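PDB 3AGD: salt-tolerant glutaminase from Micrococcus luteus, which probably catalyses the hydrolysis of L-glutamine to L-glutamate and ammonium, as a salt-tolerant member of the glutaminase family. Local coordinates for residues Ser66-Tyr71 / Asn110-Ala115; Thr70-Leu75 / Ser227-Arg232; Leu329-Val334 / Val407-Ala412; Thr315-Val320 / Gly385-Glu390. All blocks are in the same frame, centred on the assembly; numbering follows the deposited sequence.

Interaction 1 (Ser66-Tyr71 / Asn110-Ala115); sequences SKPFTY and NAMINA
Lys67 NZ is gripped by two oxygens, Asn114 OD1 at 2.8 Å and the backbone oxygen Met112 O, 2.9 Å from NZ. Lys67 lies at the start of helix 67-78, three residues after Ser64, a spacing consistent with the SxxK motif of the beta-lactamase clan to which the glutaminase domain belongs; Ser64 OG is a further, weak partner of NZ. The chain reaches these acceptors because it is extended beyond CG, and its CD comes within 3.1 Å of Met112 O. NZ stands 39° above the Met112 carbonyl plane but is tilted only 19° from that of the Asn114 amide. Asn114 binds L-glutamate in another structure of this protein, and its ND2 is hydrogen-bonded to Asn167 OD1, which would help to hold the amide's rotation. Met112, bent at chi2 and chi3, brings CE to 4.2 Å from Pro68 CD. Water 1 donates to Lys67 O and Ala111 O, bridging the helix to the loop. One turn on, Tyr71 presents a ring face to the loop, while its hydroxyl is bonded to Arg232. Over the centre of that face sits Ala111 CB, a CH-pi contact of 3.5 Å to the ring centroid, 11° off the normal.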
# COMPACT_ATOMS: atom_id res chain seq x y z
N SER A 66 -4.76 -8.81 -19.55
CA SER A 66 -5.95 -8.10 -20.00
C SER A 66 -7.00 -8.16 -18.89
O SER A 66 -7.86 -7.30 -18.78
CB SER A 66 -6.53 -8.77 -21.23
OG SER A 66 -7.11 -10.03 -20.89
N LYS A 67 -6.91 -9.21 -18.07
CA LYS A 67 -7.86 -9.45 -17.00
C LYS A 67 -8.17 -8.29 -16.05
O LYS A 67 -9.34 -8.02 -15.77
CB LYS A 67 -7.42 -10.68 -16.21
CG LYS A 67 -7.48 -11.96 -17.06
CD LYS A 67 -6.91 -13.15 -16.32
CE LYS A 67 -7.05 -14.43 -17.14
NZ LYS A 67 -6.45 -15.59 -16.44
N PRO A 68 -7.15 -7.58 -15.56
CA PRO A 68 -7.48 -6.48 -14.66
C PRO A 68 -8.27 -5.36 -15.33
O PRO A 68 -9.08 -4.69 -14.69
CB PRO A 68 -6.12 -6.01 -14.14
CG PRO A 68 -5.16 -6.47 -15.19
CD PRO A 68 -5.69 -7.81 -15.59
N PHE A 69 -8.06 -5.19 -16.63
CA PHE A 69 -8.75 -4.13 -17.36
C PHE A 69 -10.20 -4.44 -17.71
O PHE A 69 -11.06 -3.56 -17.60
CB PHE A 69 -7.92 -3.77 -18.59
CG PHE A 69 -6.51 -3.40 -18.26
CD1 PHE A 69 -5.44 -4.21 -18.67
CD2 PHE A 69 -6.24 -2.30 -17.44
CE1 PHE A 69 -4.14 -3.92 -18.28
CE2 PHE A 69 -4.93 -2.01 -17.04
CZ PHE A 69 -3.88 -2.82 -17.46
N THR A 70 -10.49 -5.67 -18.10
CA THR A 70 -11.87 -6.02 -18.42
C THR A 70 -12.66 -6.04 -17.11
O THR A 70 -13.84 -5.71 -17.08
CB THR A 70 -11.97 -7.41 -19.10
OG1 THR A 70 -11.16 -8.36 -18.39
CG2 THR A 70 -11.50 -7.34 -20.54
N TYR A 71 -11.98 -6.43 -16.03
CA TYR A 71 -12.60 -6.47 -14.70
C TYR A 71 -13.03 -5.05 -14.33
O TYR A 71 -14.12 -4.84 -13.81
CB TYR A 71 -11.59 -7.03 -13.68
CG TYR A 71 -12.11 -7.21 -12.27
CD1 TYR A 71 -13.42 -7.62 -12.02
CD2 TYR A 71 -11.26 -7.04 -11.17
CE1 TYR A 71 -13.88 -7.87 -10.72
CE2 TYR A 71 -11.69 -7.29 -9.87
CZ TYR A 71 -13.00 -7.71 -9.65
OH TYR A 71 -13.44 -7.97 -8.36
N ASN A 110 -11.93 -15.60 -8.38
CA ASN A 110 -11.57 -14.20 -8.62
C ASN A 110 -11.37 -13.89 -10.10
O ASN A 110 -11.33 -14.79 -10.94
CB ASN A 110 -10.31 -13.82 -7.84
CG ASN A 110 -9.10 -14.63 -8.24
OD1 ASN A 110 -8.71 -15.57 -7.54
ND2 ASN A 110 -8.52 -14.30 -9.38
N ALA A 111 -11.23 -12.60 -10.41
CA ALA A 111 -11.07 -12.13 -11.79
C ALA A 111 -9.73 -12.42 -12.47
O ALA A 111 -9.63 -12.27 -13.69
CB ALA A 111 -11.35 -10.61 -11.85
N MET A 112 -8.73 -12.84 -11.70
CA MET A 112 -7.40 -13.13 -12.25
C MET A 112 -7.27 -14.52 -12.86
O MET A 112 -6.40 -14.75 -13.71
CB MET A 112 -6.34 -12.95 -11.16
CG MET A 112 -6.22 -11.52 -10.64
SD MET A 112 -5.83 -10.32 -11.94
CE MET A 112 -7.42 -9.56 -12.21
N ILE A 113 -8.11 -15.45 -12.44
CA ILE A 113 -8.07 -16.81 -12.97
C ILE A 113 -9.03 -16.87 -14.16
O ILE A 113 -10.01 -16.12 -14.22
CB ILE A 113 -8.50 -17.86 -11.92
CG1 ILE A 113 -9.95 -17.60 -11.48
CG2 ILE A 113 -7.58 -17.79 -10.71
CD1 ILE A 113 -10.50 -18.66 -10.54
N ASN A 114 -8.75 -17.77 -15.09
CA ASN A 114 -9.57 -17.91 -16.29
C ASN A 114 -11.07 -17.95 -16.02
O ASN A 114 -11.82 -17.15 -16.57
CB ASN A 114 -9.14 -19.17 -17.05
CG ASN A 114 -7.79 -19.01 -17.72
OD1 ASN A 114 -7.00 -18.15 -17.33
ND2 ASN A 114 -7.52 -19.83 -18.72
N ALA A 115 -11.50 -18.87 -15.16
CA ALA A 115 -12.92 -19.00 -14.83
C ALA A 115 -13.54 -17.66 -14.44
O ALA A 115 -14.65 -17.32 -14.86
CB ALA A 115 -13.10 -20.01 -13.71
O HOH W 1 -10.95 -10.52 -15.71
O HOH W 2 -11.98 -10.78 -8.33

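Interaction 2 (Thr70-Leu75 / Ser227-Arg232); sequences TYAAAL and SIVARR
The guanidinium of Arg232 meets the hydroxyl of Tyr71 at its edge, near its own plane, while Leu75 CD1 lies over the centre of the Tyr71 ring, 4.0 Å above the plane, on the face opposite the one Ala111 CB occupies. The setting is a helix-helix packing inside the glutaminase domain: segments 70-75 and 227-232 of helices 67-78 and 227-240 cross with N-to-C directions 141° apart and axes 9.6 Å apart at closest approach. Arg232 NH1 donates to Tyr71 OH across 3.1 Å, a bond bent to 143° at the hydrogen. Ring and guanidinium planes are 26° apart, although the two side chains cross at about a right angle. Arg232 CD comes to 3.6 Å from Tyr71 OH. The arginine's charge is met outside the pair by Asp84, which forms a salt bridge with NH1; that second tie would be expected to steady the guanidinium in this buried place. Nearer the helix axes the contact is wholly apolar. Leu75 and Val229 slide past each other in opposite directions, with Leu75 CB against Val229 CG2. The other methyl, placed anti to the backbone N, enters where the two backbones come nearest: Val229 CG1 lies 3.9 Å from both CA and CB of Ala72.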
# COMPACT_ATOMS: atom_id res chain seq x y z
N THR A 70 -10.49 -5.67 -18.10
CA THR A 70 -11.87 -6.02 -18.42
C THR A 70 -12.66 -6.04 -17.11
O THR A 70 -13.84 -5.71 -17.08
CB THR A 70 -11.97 -7.41 -19.10
OG1 THR A 70 -11.16 -8.36 -18.39
CG2 THR A 70 -11.50 -7.34 -20.54
N TYR A 71 -11.98 -6.43 -16.03
CA TYR A 71 -12.60 -6.47 -14.70
C TYR A 71 -13.03 -5.05 -14.33
O TYR A 71 -14.12 -4.84 -13.81
CB TYR A 71 -11.59 -7.03 -13.68
CG TYR A 71 -12.11 -7.21 -12.27
CD1 TYR A 71 -13.42 -7.62 -12.02
CD2 TYR A 71 -11.26 -7.04 -11.17
CE1 TYR A 71 -13.88 -7.87 -10.72
CE2 TYR A 71 -11.69 -7.29 -9.87
CZ TYR A 71 -13.00 -7.71 -9.65
OH TYR A 71 -13.44 -7.97 -8.36
N ALA A 72 -12.17 -4.07 -14.60
CA ALA A 72 -12.50 -2.68 -14.30
C ALA A 72 -13.73 -2.25 -15.12
O ALA A 72 -14.66 -1.65 -14.59
CB ALA A 72 -11.31 -1.78 -14.61
N ALA A 73 -13.72 -2.56 -16.41
CA ALA A 73 -14.83 -2.21 -17.30
C ALA A 73 -16.15 -2.80 -16.80
O ALA A 73 -17.19 -2.14 -16.84
CB ALA A 73 -14.54 -2.71 -18.71
N ALA A 74 -16.10 -4.04 -16.33
CA ALA A 74 -17.29 -4.71 -15.82
C ALA A 74 -17.84 -3.98 -14.60
O ALA A 74 -19.05 -3.81 -14.46
CB ALA A 74 -16.96 -6.15 -15.47
N LEU A 75 -16.94 -3.57 -13.71
CA LEU A 75 -17.34 -2.86 -12.50
C LEU A 75 -17.97 -1.53 -12.89
O LEU A 75 -19.01 -1.13 -12.36
CB LEU A 75 -16.12 -2.65 -11.58
CG LEU A 75 -15.56 -3.94 -10.97
CD1 LEU A 75 -14.13 -3.75 -10.50
CD2 LEU A 75 -16.46 -4.38 -9.82
N SER A 227 -11.85 5.93 -8.59
CA SER A 227 -10.76 5.44 -7.76
C SER A 227 -11.14 4.14 -7.07
O SER A 227 -10.32 3.23 -6.95
CB SER A 227 -10.38 6.49 -6.71
OG SER A 227 -11.46 6.70 -5.82
N ILE A 228 -12.39 4.05 -6.61
CA ILE A 228 -12.85 2.84 -5.93
C ILE A 228 -12.75 1.60 -6.82
O ILE A 228 -12.53 0.49 -6.33
CB ILE A 228 -14.30 3.01 -5.41
CG1 ILE A 228 -14.65 1.86 -4.48
CG2 ILE A 228 -15.27 3.08 -6.58
CD1 ILE A 228 -16.04 1.95 -3.88
N VAL A 229 -12.90 1.78 -8.13
CA VAL A 229 -12.79 0.66 -9.07
C VAL A 229 -11.32 0.30 -9.23
O VAL A 229 -10.95 -0.88 -9.23
CB VAL A 229 -13.37 1.01 -10.46
CG1 VAL A 229 -12.88 0.00 -11.50
CG2 VAL A 229 -14.91 0.98 -10.40
N ALA A 230 -10.48 1.32 -9.36
CA ALA A 230 -9.05 1.10 -9.52
C ALA A 230 -8.50 0.34 -8.31
O ALA A 230 -7.72 -0.60 -8.45
CB ALA A 230 -8.33 2.43 -9.68
N ARG A 231 -8.92 0.75 -7.12
CA ARG A 231 -8.48 0.13 -5.88
C ARG A 231 -8.84 -1.35 -5.80
O ARG A 231 -8.06 -2.17 -5.32
CB ARG A 231 -9.08 0.86 -4.67
CG ARG A 231 -8.26 2.03 -4.15
CD ARG A 231 -8.96 2.66 -2.95
NE ARG A 231 -9.81 1.67 -2.29
CZ ARG A 231 -11.11 1.84 -2.04
NH1 ARG A 231 -11.71 2.97 -2.39
NH2 ARG A 231 -11.81 0.87 -1.47
N ARG A 232 -10.04 -1.68 -6.26
CA ARG A 232 -10.51 -3.06 -6.25
C ARG A 232 -9.67 -3.90 -7.19
O ARG A 232 -9.31 -5.04 -6.89
CB ARG A 232 -11.99 -3.12 -6.66
CG ARG A 232 -12.49 -4.51 -7.08
CD ARG A 232 -12.44 -5.53 -5.95
NE ARG A 232 -13.55 -5.39 -5.00
CZ ARG A 232 -14.81 -5.75 -5.25
NH1 ARG A 232 -15.15 -6.27 -6.42
NH2 ARG A 232 -15.74 -5.59 -4.32

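Interaction 3 (Leu329-Val334 / Val407-Ala412); sequences LHLQGV and VVLNLA
From CB outward, Asn410 lies against the ring of His330 on the neighbouring strand. CB sits over the centre of one ring face, 3.4 Å from the centroid and 10° off the normal, a CH-pi contact. CG, anti to the backbone N, lies beside the CD2-NE2 side of the ring, 3.4 Å from His330 CD2, and the amide plane is only 5° from that of the ring, so the two flat groups are stacked. At the tip, ND2 lies nearest His330 NE2 and is hydrogen-bonded to Glu442 on the far strand, whereas OD1 accepts from Ala412 N in an Asx turn where the chain turns a corner. Water 3 lies between OD1 and Leu331 O.

Strands 326-332 and 406-417 are parallel neighbours in the mixed sheet of the STAS domain, and the short segments diverge by 18°. Leu329 N donates to Val408 O at 2.8 Å, Leu329 O receives Asn410 N, and Leu331 N reaches Asn410 O. The opposite face from His330 and Asn410 is apolar: Leu331 CD1 touches CD2 of both Leu409 and Leu411, at 3.6 Å each. The chemistry is therefore two-sided, with leucines packed against helix 337-349 while the other face carries a stacked amide and imidazole, the amide's OD1 and ND2 both hydrogen-bonded.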
# COMPACT_ATOMS: atom_id res chain seq x y z
N LEU A 329 -1.18 30.23 6.53
CA LEU A 329 -1.04 28.78 6.49
C LEU A 329 -1.18 28.33 5.04
O LEU A 329 -2.28 28.34 4.48
CB LEU A 329 -2.13 28.16 7.36
CG LEU A 329 -1.99 26.73 7.89
CD1 LEU A 329 -3.33 26.32 8.47
CD2 LEU A 329 -1.60 25.77 6.79
N HIS A 330 -0.07 27.93 4.42
CA HIS A 330 -0.10 27.47 3.03
C HIS A 330 -0.01 25.95 2.92
O HIS A 330 0.91 25.33 3.47
CB HIS A 330 1.04 28.13 2.25
CG HIS A 330 0.79 29.57 1.91
ND1 HIS A 330 0.43 30.50 2.86
CD2 HIS A 330 0.85 30.23 0.73
CE1 HIS A 330 0.27 31.68 2.28
NE2 HIS A 330 0.52 31.54 0.99
N LEU A 331 -0.97 25.36 2.21
CA LEU A 331 -1.04 23.92 2.00
C LEU A 331 -0.51 23.54 0.62
O LEU A 331 -0.34 24.41 -0.24
CB LEU A 331 -2.49 23.44 2.17
CG LEU A 331 -3.19 23.88 3.46
CD1 LEU A 331 -4.57 23.25 3.55
CD2 LEU A 331 -2.35 23.45 4.66
N GLN A 332 -0.27 22.25 0.40
CA GLN A 332 0.25 21.79 -0.90
C GLN A 332 0.09 20.28 -1.04
O GLN A 332 -0.22 19.59 -0.07
CB GLN A 332 1.74 22.15 -1.01
CG GLN A 332 2.62 21.34 -0.07
CD GLN A 332 4.05 21.82 -0.00
OE1 GLN A 332 4.55 22.47 -0.93
NE2 GLN A 332 4.73 21.50 1.09
N GLY A 333 0.31 19.78 -2.26
CA GLY A 333 0.24 18.35 -2.53
C GLY A 333 -1.13 17.75 -2.80
O GLY A 333 -2.13 18.46 -2.92
N VAL A 334 -1.16 16.42 -2.90
CA VAL A 334 -2.40 15.68 -3.13
C VAL A 334 -2.95 15.39 -1.74
O VAL A 334 -2.45 14.52 -1.03
CB VAL A 334 -2.13 14.35 -3.86
CG1 VAL A 334 -3.37 13.47 -3.82
CG2 VAL A 334 -1.72 14.64 -5.30
N VAL A 407 -6.40 34.07 9.89
CA VAL A 407 -5.64 32.96 9.35
C VAL A 407 -5.92 32.93 7.86
O VAL A 407 -7.07 32.79 7.44
CB VAL A 407 -6.05 31.60 9.98
CG1 VAL A 407 -5.44 30.45 9.19
CG2 VAL A 407 -5.58 31.53 11.43
N VAL A 408 -4.88 33.11 7.06
CA VAL A 408 -5.02 33.07 5.61
C VAL A 408 -4.74 31.62 5.22
O VAL A 408 -3.64 31.12 5.43
CB VAL A 408 -3.99 33.99 4.92
CG1 VAL A 408 -4.13 33.91 3.41
CG2 VAL A 408 -4.18 35.43 5.39
N LEU A 409 -5.75 30.94 4.67
CA LEU A 409 -5.60 29.55 4.25
C LEU A 409 -5.39 29.52 2.73
O LEU A 409 -6.35 29.60 1.97
CB LEU A 409 -6.85 28.75 4.61
CG LEU A 409 -6.67 27.32 5.12
CD1 LEU A 409 -8.01 26.58 5.04
CD2 LEU A 409 -5.63 26.59 4.28
N ASN A 410 -4.14 29.39 2.30
CA ASN A 410 -3.82 29.37 0.88
C ASN A 410 -3.68 27.96 0.29
O ASN A 410 -2.84 27.17 0.73
CB ASN A 410 -2.53 30.16 0.63
CG ASN A 410 -2.21 30.29 -0.84
OD1 ASN A 410 -1.91 29.30 -1.51
ND2 ASN A 410 -2.27 31.51 -1.36
N LEU A 411 -4.50 27.66 -0.71
CA LEU A 411 -4.52 26.35 -1.36
C LEU A 411 -3.93 26.35 -2.78
O LEU A 411 -4.06 25.36 -3.51
CB LEU A 411 -5.96 25.83 -1.41
CG LEU A 411 -6.82 25.99 -0.16
CD1 LEU A 411 -8.22 25.50 -0.44
CD2 LEU A 411 -6.21 25.22 1.00
N ALA A 412 -3.28 27.44 -3.17
CA ALA A 412 -2.71 27.54 -4.51
C ALA A 412 -1.77 26.40 -4.86
O ALA A 412 -1.76 25.92 -6.00
CB ALA A 412 -1.99 28.88 -4.68
O HOH W 3 -0.26 27.01 -1.30

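Interaction 4 (Thr315-Val320 / Gly385-Glu390); sequences TAVRFV and GGAVHE
Ala387 CB is wedged against the 317-319 backbone, 3.3 Å from Val317 O and 3.6 Å from Phe319 CA, and forms the tight part of a contact between the first strand of the STAS-domain sheet and the turn that leads into helix 389-395. The turn, type II' from Gly385 to Val388, is closed by Val388 N to Gly385 O. Gly386 takes a positive phi, which favours glycine, and its CA lies 4.0 Å from Thr315 CA. The strand is irregular too: Arg318 and Phe319 both face His330, a classic beta bulge. Inward, Val317 and Val388 cross at about a right angle, with their CG2 methyls 3.6 Å apart, next to helix 337-349. Close as this packing is, the sole backbone-backbone bond across it, Ala387 N to Val317 O, is long and weak.

Toward partly exposed Glu390 the contact becomes polar and water-linked, although Val320 CB still packs 3.7 Å from Glu390 CB. The carboxylate, on a chain extended beyond CG, takes Val320 N on OE1 at 2.7 Å, with an angle of 161° at the hydrogen and OE1 met nearly along its C-O bond. Its other oxygen, OE2, forms a salt bridge with Arg413 of the second subunit, so a single carboxylate serves both the strand and the contact with that subunit. Beyond it water 4 donates to Val320 O and to Glu390 O, the latter at 2.6 Å.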
# COMPACT_ATOMS: atom_id res chain seq x y z
N THR A 315 3.71 17.06 5.14
CA THR A 315 4.18 17.92 4.07
C THR A 315 3.01 18.65 3.42
O THR A 315 3.19 19.58 2.63
CB THR A 315 4.99 17.11 3.04
OG1 THR A 315 6.21 16.66 3.65
CG2 THR A 315 5.35 17.97 1.82
N ALA A 316 1.79 18.22 3.75
CA ALA A 316 0.60 18.86 3.23
C ALA A 316 0.64 20.32 3.70
O ALA A 316 0.03 21.21 3.10
CB ALA A 316 -0.65 18.16 3.76
N VAL A 317 1.37 20.56 4.79
CA VAL A 317 1.52 21.92 5.30
C VAL A 317 2.84 22.44 4.74
O VAL A 317 3.91 22.03 5.18
CB VAL A 317 1.56 21.95 6.84
CG1 VAL A 317 1.81 23.38 7.32
CG2 VAL A 317 0.24 21.44 7.42
N ARG A 318 2.76 23.34 3.76
CA ARG A 318 3.94 23.92 3.14
C ARG A 318 4.69 24.81 4.14
O ARG A 318 5.92 24.80 4.20
CB ARG A 318 3.53 24.73 1.89
CG ARG A 318 4.67 25.23 1.02
CD ARG A 318 4.11 25.96 -0.20
NE ARG A 318 5.14 26.53 -1.07
CZ ARG A 318 5.87 25.85 -1.95
NH1 ARG A 318 5.69 24.54 -2.10
NH2 ARG A 318 6.77 26.48 -2.69
N PHE A 319 3.94 25.59 4.91
CA PHE A 319 4.50 26.46 5.93
C PHE A 319 3.42 27.19 6.73
O PHE A 319 2.26 27.26 6.30
CB PHE A 319 5.48 27.50 5.33
CG PHE A 319 4.82 28.57 4.49
CD1 PHE A 319 5.08 28.66 3.13
CD2 PHE A 319 3.99 29.53 5.07
CE1 PHE A 319 4.53 29.68 2.35
CE2 PHE A 319 3.43 30.56 4.31
CZ PHE A 319 3.70 30.64 2.95
N VAL A 320 3.80 27.70 7.89
CA VAL A 320 2.89 28.44 8.76
C VAL A 320 3.71 29.60 9.29
O VAL A 320 4.64 29.41 10.07
CB VAL A 320 2.40 27.60 9.95
CG1 VAL A 320 1.31 28.35 10.70
CG2 VAL A 320 1.90 26.25 9.46
N GLY A 385 6.16 15.16 9.56
CA GLY A 385 5.32 16.35 9.65
C GLY A 385 5.55 17.63 8.84
O GLY A 385 4.87 18.62 9.09
N GLY A 386 6.48 17.63 7.89
CA GLY A 386 6.71 18.82 7.09
C GLY A 386 6.79 20.10 7.90
O GLY A 386 7.67 20.25 8.75
N ALA A 387 5.88 21.03 7.65
CA ALA A 387 5.88 22.30 8.38
C ALA A 387 4.75 22.43 9.40
O ALA A 387 4.46 23.53 9.88
CB ALA A 387 5.83 23.47 7.39
N VAL A 388 4.11 21.31 9.72
CA VAL A 388 3.01 21.32 10.70
C VAL A 388 3.47 21.96 12.00
O VAL A 388 2.72 22.70 12.65
CB VAL A 388 2.53 19.88 11.02
CG1 VAL A 388 1.51 19.91 12.15
CG2 VAL A 388 1.93 19.23 9.78
N HIS A 389 4.71 21.67 12.38
CA HIS A 389 5.28 22.18 13.62
C HIS A 389 5.39 23.70 13.66
O HIS A 389 5.47 24.28 14.75
CB HIS A 389 6.66 21.57 13.85
CG HIS A 389 7.71 22.02 12.88
ND1 HIS A 389 7.76 21.57 11.58
CD2 HIS A 389 8.74 22.88 13.02
CE1 HIS A 389 8.78 22.14 10.96
NE2 HIS A 389 9.39 22.94 11.81
N GLU A 390 5.39 24.35 12.50
CA GLU A 390 5.50 25.80 12.48
C GLU A 390 4.27 26.46 13.10
O GLU A 390 4.32 27.63 13.49
CB GLU A 390 5.71 26.30 11.04
CG GLU A 390 6.88 25.63 10.32
CD GLU A 390 7.27 26.32 9.02
OE1 GLU A 390 6.37 26.88 8.35
OE2 GLU A 390 8.46 26.29 8.66
O HOH W 4 5.85 29.40 12.46

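All four contacts are largely buried, but they lie in two separate parts of the chain. Interactions 1 and 2 use overlapping, successive turns of helix 67-78 and share Tyr71, whose ring takes part in both; interaction 1 reaches the glutamate-binding residues, whereas interaction 2 is mainly helix packing. About 41 Å from the centre of interaction 1, interaction 3 holds strand to strand by regular backbone bonds. Interaction 4, centred 10 Å from interaction 3, joins a turn to the adjacent strand of the same sheet with few backbone bonds. The two meet directly through Arg318 and Gln332, and both also touch the second subunit, as interaction 2 does; interaction 1 does not.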